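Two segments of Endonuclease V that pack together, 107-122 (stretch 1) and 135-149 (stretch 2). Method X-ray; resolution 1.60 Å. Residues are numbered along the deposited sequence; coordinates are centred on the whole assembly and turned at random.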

# COMPACT_ATOMS: atom_id res chain seq x y z
N PRO A 107 -10.20 -18.51 -3.55
CA PRO A 107 -9.58 -18.27 -2.25
C PRO A 107 -9.62 -16.77 -1.98
O PRO A 107 -9.60 -15.96 -2.91
CB PRO A 107 -8.16 -18.78 -2.45
CG PRO A 107 -8.33 -19.88 -3.46
CD PRO A 107 -9.29 -19.25 -4.44
N PRO A 108 -9.67 -16.37 -0.70
CA PRO A 108 -9.73 -14.94 -0.39
C PRO A 108 -8.42 -14.17 -0.45
O PRO A 108 -8.42 -12.94 -0.57
CB PRO A 108 -10.32 -14.93 1.02
CG PRO A 108 -9.73 -16.16 1.63
CD PRO A 108 -9.82 -17.19 0.51
N GLY A 109 -7.30 -14.89 -0.40
CA GLY A 109 -6.01 -14.22 -0.41
C GLY A 109 -5.77 -13.70 0.99
O GLY A 109 -5.61 -14.48 1.93
N LEU A 110 -5.74 -12.38 1.14
CA LEU A 110 -5.56 -11.75 2.45
C LEU A 110 -6.93 -11.26 2.90
O LEU A 110 -7.62 -10.56 2.16
CB LEU A 110 -4.59 -10.57 2.32
CG LEU A 110 -4.27 -9.71 3.55
CD1 LEU A 110 -5.39 -8.73 3.80
CD2 LEU A 110 -4.03 -10.59 4.75
N ILE A 111 -7.34 -11.64 4.12
CA ILE A 111 -8.65 -11.22 4.63
C ILE A 111 -8.52 -9.99 5.51
O ILE A 111 -7.70 -9.95 6.43
CB ILE A 111 -9.33 -12.34 5.46
CG1 ILE A 111 -9.56 -13.58 4.60
CG2 ILE A 111 -10.67 -11.83 6.00
CD1 ILE A 111 -8.31 -14.37 4.32
N VAL A 112 -9.31 -8.97 5.20
CA VAL A 112 -9.31 -7.72 5.96
C VAL A 112 -10.63 -7.63 6.71
O VAL A 112 -11.70 -7.50 6.10
CB VAL A 112 -9.16 -6.50 5.02
CG1 VAL A 112 -9.10 -5.21 5.84
CG2 VAL A 112 -7.89 -6.65 4.17
N CYS A 113 -10.57 -7.71 8.04
CA CYS A 113 -11.76 -7.63 8.87
C CYS A 113 -12.03 -6.22 9.35
O CYS A 113 -11.10 -5.45 9.60
CB CYS A 113 -11.61 -8.53 10.11
SG CYS A 113 -11.37 -10.27 9.75
N ASP A 114 -13.31 -5.86 9.44
CA ASP A 114 -13.69 -4.55 9.95
C ASP A 114 -13.73 -4.78 11.45
O ASP A 114 -14.77 -5.10 12.03
CB ASP A 114 -15.08 -4.16 9.46
CG ASP A 114 -15.55 -2.84 10.03
OD1 ASP A 114 -16.78 -2.59 10.06
OD2 ASP A 114 -14.70 -2.03 10.44
N GLY A 115 -12.57 -4.64 12.09
CA GLY A 115 -12.48 -4.89 13.51
C GLY A 115 -11.03 -5.01 13.94
O GLY A 115 -10.16 -4.33 13.40
N TYR A 116 -10.78 -5.91 14.90
CA TYR A 116 -9.44 -6.07 15.45
C TYR A 116 -8.88 -7.50 15.46
O TYR A 116 -9.63 -8.48 15.40
CB TYR A 116 -9.41 -5.55 16.90
CG TYR A 116 -10.14 -4.24 17.12
CD1 TYR A 116 -11.52 -4.20 17.26
CD2 TYR A 116 -9.44 -3.03 17.18
CE1 TYR A 116 -12.20 -2.99 17.44
CE2 TYR A 116 -10.10 -1.82 17.36
CZ TYR A 116 -11.48 -1.81 17.49
OH TYR A 116 -12.14 -0.61 17.63
N GLY A 117 -7.56 -7.58 15.52
CA GLY A 117 -6.87 -8.86 15.59
C GLY A 117 -6.23 -8.96 16.97
O GLY A 117 -6.92 -9.21 17.96
N VAL A 118 -4.92 -8.75 17.05
CA VAL A 118 -4.22 -8.82 18.33
C VAL A 118 -4.61 -7.68 19.28
O VAL A 118 -4.37 -7.77 20.49
CB VAL A 118 -2.69 -8.82 18.13
CG1 VAL A 118 -2.28 -10.06 17.35
CG2 VAL A 118 -2.27 -7.57 17.39
N ALA A 119 -5.19 -6.62 18.73
CA ALA A 119 -5.64 -5.48 19.54
C ALA A 119 -6.94 -5.93 20.18
O ALA A 119 -8.03 -5.56 19.75
CB ALA A 119 -5.87 -4.26 18.65
N HIS A 120 -6.79 -6.72 21.24
CA HIS A 120 -7.93 -7.31 21.93
C HIS A 120 -7.51 -7.62 23.37
O HIS A 120 -6.34 -7.90 23.63
CB HIS A 120 -8.31 -8.58 21.16
CG HIS A 120 -9.37 -9.41 21.80
ND1 HIS A 120 -9.09 -10.36 22.76
CD2 HIS A 120 -10.71 -9.46 21.60
CE1 HIS A 120 -10.21 -10.96 23.12
NE2 HIS A 120 -11.21 -10.43 22.43
N PRO A 121 -8.46 -7.56 24.32
CA PRO A 121 -8.15 -7.84 25.73
C PRO A 121 -7.35 -9.12 25.95
O PRO A 121 -6.53 -9.19 26.87
CB PRO A 121 -9.53 -7.87 26.39
CG PRO A 121 -10.48 -8.13 25.24
CD PRO A 121 -9.89 -7.29 24.15
N ARG A 122 -7.59 -10.13 25.12
CA ARG A 122 -6.86 -11.39 25.23
C ARG A 122 -5.99 -11.63 24.01
O ARG A 122 -5.57 -12.76 23.73
CB ARG A 122 -7.83 -12.56 25.43
CG ARG A 122 -8.14 -12.87 26.88
CD ARG A 122 -9.00 -14.11 27.01
NE ARG A 122 -8.51 -15.02 28.04
CZ ARG A 122 -8.49 -14.75 29.34
NH1 ARG A 122 -8.94 -13.58 29.79
NH2 ARG A 122 -8.02 -15.64 30.20
N GLY A 135 -6.50 -20.60 8.61
CA GLY A 135 -5.10 -20.80 8.28
C GLY A 135 -4.63 -19.74 7.30
O GLY A 135 -3.50 -19.81 6.81
N LEU A 136 -5.47 -18.75 7.02
CA LEU A 136 -5.14 -17.71 6.06
C LEU A 136 -4.66 -16.40 6.66
O LEU A 136 -4.92 -16.10 7.83
CB LEU A 136 -6.36 -17.42 5.18
CG LEU A 136 -6.95 -18.65 4.48
CD1 LEU A 136 -8.29 -18.29 3.86
CD2 LEU A 136 -5.98 -19.17 3.42
N PRO A 137 -3.93 -15.59 5.88
CA PRO A 137 -3.41 -14.30 6.33
C PRO A 137 -4.60 -13.38 6.58
O PRO A 137 -5.50 -13.27 5.75
CB PRO A 137 -2.60 -13.82 5.13
CG PRO A 137 -2.17 -15.08 4.47
CD PRO A 137 -3.41 -15.92 4.54
N THR A 138 -4.60 -12.72 7.73
CA THR A 138 -5.69 -11.81 8.07
C THR A 138 -5.18 -10.59 8.83
O THR A 138 -4.17 -10.65 9.52
CB THR A 138 -6.73 -12.47 8.99
OG1 THR A 138 -6.14 -12.68 10.28
CG2 THR A 138 -7.20 -13.79 8.42
N ILE A 139 -5.91 -9.49 8.70
CA ILE A 139 -5.59 -8.27 9.43
C ILE A 139 -6.91 -7.64 9.81
O ILE A 139 -7.97 -8.00 9.29
CB ILE A 139 -4.79 -7.22 8.61
CG1 ILE A 139 -5.63 -6.69 7.45
CG2 ILE A 139 -3.48 -7.83 8.13
CD1 ILE A 139 -4.98 -5.52 6.74
N GLY A 140 -6.84 -6.70 10.74
CA GLY A 140 -8.03 -5.99 11.14
C GLY A 140 -7.81 -4.50 10.92
O GLY A 140 -6.70 -3.99 11.10
N VAL A 141 -8.85 -3.81 10.48
CA VAL A 141 -8.80 -2.37 10.30
C VAL A 141 -10.09 -1.89 10.94
O VAL A 141 -11.19 -2.28 10.53
CB VAL A 141 -8.77 -1.93 8.83
CG1 VAL A 141 -8.75 -0.40 8.76
CG2 VAL A 141 -7.54 -2.49 8.13
N ALA A 142 -9.96 -1.05 11.97
CA ALA A 142 -11.12 -0.55 12.71
C ALA A 142 -11.28 0.96 12.61
O ALA A 142 -10.30 1.69 12.46
CB ALA A 142 -11.01 -0.97 14.17
N LYS A 143 -12.53 1.41 12.71
CA LYS A 143 -12.88 2.83 12.61
C LYS A 143 -12.63 3.62 13.89
O LYS A 143 -12.46 4.84 13.83
CB LYS A 143 -14.36 2.99 12.23
CG LYS A 143 -14.78 2.25 10.98
CD LYS A 143 -16.30 2.22 10.87
CE LYS A 143 -16.78 1.31 9.76
NZ LYS A 143 -16.39 1.81 8.43
N ASN A 144 -12.62 2.95 15.04
CA ASN A 144 -12.38 3.62 16.31
C ASN A 144 -11.31 2.85 17.07
O ASN A 144 -11.08 1.68 16.81
CB ASN A 144 -13.68 3.74 17.13
CG ASN A 144 -14.17 2.41 17.66
OD1 ASN A 144 -13.50 1.75 18.45
ND2 ASN A 144 -15.36 2.01 17.23
N PRO A 145 -10.64 3.51 18.04
CA PRO A 145 -9.58 2.88 18.84
C PRO A 145 -10.00 2.02 20.01
O PRO A 145 -9.15 1.54 20.75
CB PRO A 145 -8.77 4.09 19.29
CG PRO A 145 -9.84 5.09 19.57
CD PRO A 145 -10.78 4.94 18.38
N PHE A 146 -11.30 1.79 20.18
CA PHE A 146 -11.78 0.99 21.30
C PHE A 146 -11.26 1.67 22.57
O PHE A 146 -11.38 2.88 22.73
CB PHE A 146 -11.25 -0.44 21.21
CG PHE A 146 -11.90 -1.39 22.18
CD1 PHE A 146 -11.14 -2.34 22.86
CD2 PHE A 146 -13.28 -1.34 22.41
CE1 PHE A 146 -11.74 -3.22 23.76
CE2 PHE A 146 -13.88 -2.22 23.30
CZ PHE A 146 -13.11 -3.17 23.98
N THR A 147 -10.65 0.89 23.45
CA THR A 147 -10.11 1.44 24.69
C THR A 147 -8.59 1.62 24.63
O THR A 147 -7.95 1.89 25.65
CB THR A 147 -10.47 0.53 25.88
OG1 THR A 147 -10.05 1.14 27.10
CG2 THR A 147 -9.79 -0.82 25.73
N PHE A 148 -8.02 1.48 23.44
CA PHE A 148 -6.58 1.63 23.27
C PHE A 148 -6.17 3.09 23.14
O PHE A 148 -6.99 3.95 22.80
CB PHE A 148 -6.13 0.84 22.03
CG PHE A 148 -6.58 -0.59 22.04
CD1 PHE A 148 -7.44 -1.07 21.04
CD2 PHE A 148 -6.18 -1.46 23.05
CE1 PHE A 148 -7.89 -2.38 21.06
CE2 PHE A 148 -6.62 -2.78 23.09
CZ PHE A 148 -7.48 -3.24 22.09
N SER A 149 -4.90 3.38 23.42
CA SER A 149 -4.41 4.75 23.34
C SER A 149 -3.39 4.90 22.23
O SER A 149 -2.80 3.92 21.77
CB SER A 149 -3.78 5.16 24.66
OG SER A 149 -2.58 4.44 24.89
O HOH W 1 -14.57 -0.57 12.76
O HOH W 2 -14.04 0.03 15.48

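The shortest polar link between the two segments lies at the end of a side chain: Tyr116 OH donates to Asn144 O at 2.7 Å. The same hydroxyl accepts from water 2, whose oxygen lies 2.9 Å from Tyr116 OH and 3.3 Å from Asn144 N, where it accepts in turn. Within the second segment Phe146 N donates to Asn144 OD1 at 2.8 Å, a local bond beside the carbonyl that takes the tyrosine hydroxyl.

The bulk of the polar order is a parallel ladder. Ile111 N donates to Pro137 O, Ile139 N to Ile111 O, Cys113 N to Ile139 O and Val141 N to Cys113 O, each at 2.9 Å. In the usual parallel pattern, Ile111 and Cys113 each use both N and O to reach the residues flanking their partners, Thr138 and Gly140. Pro137, which has no amide hydrogen, costs the ladder nothing because only its carbonyl is called upon. Alpha carbons add CA-H...O contacts, the shortest from Thr138 CA to Ile111 O at 3.2 Å. The ladder then frays: Gly115 N reaches Val141 O at 3.1 Å, but the bond is weak, bent to 132°. Just beyond, water 1 bridges the segments, donating to Asp114 OD2 at 2.7 Å and accepting from Lys143 N at 2.8 Å.

Gly140 shows a clear steric rule. A beta carbon there would sit 2.8 Å from Gly115 O, a clash, and 3.0 Å from Tyr116 CA, so the bare backbone lets the first segment fold close over the strand.

Side chains pack on both faces of the sheet. On the face shared by Val112, Ile139 and Val141, Val112 CG2 meets Ile139 CG1 at 4.0 Å and Val112 CG1 meets Val141 CG2 at 3.9 Å. On the face carrying Ile111 and Thr138, Ile111 CB lies 3.9 Å from Thr138 CG2, while Ile111 CD1 reaches back to Leu136 CB at 3.7 Å. Before the ladder, Leu110 CD2 lies 3.6 Å from Pro137 CB, and Pro108 CG touches Leu136 CD1 at 3.4 Å.

At the far end, aromatic rings take over. Ala142 CB sits over one face of the Tyr116 ring, 3.4 Å from Tyr116 CE2, in a CH-pi contact. The type II' turn from Pro145 to Phe148 brings back a second ring: Phe148 CE1 lies 3.7 Å from Ala119 CB, and Tyr116 CD2 approaches the edge of that ring, 4.2 Å from Phe148 CE1.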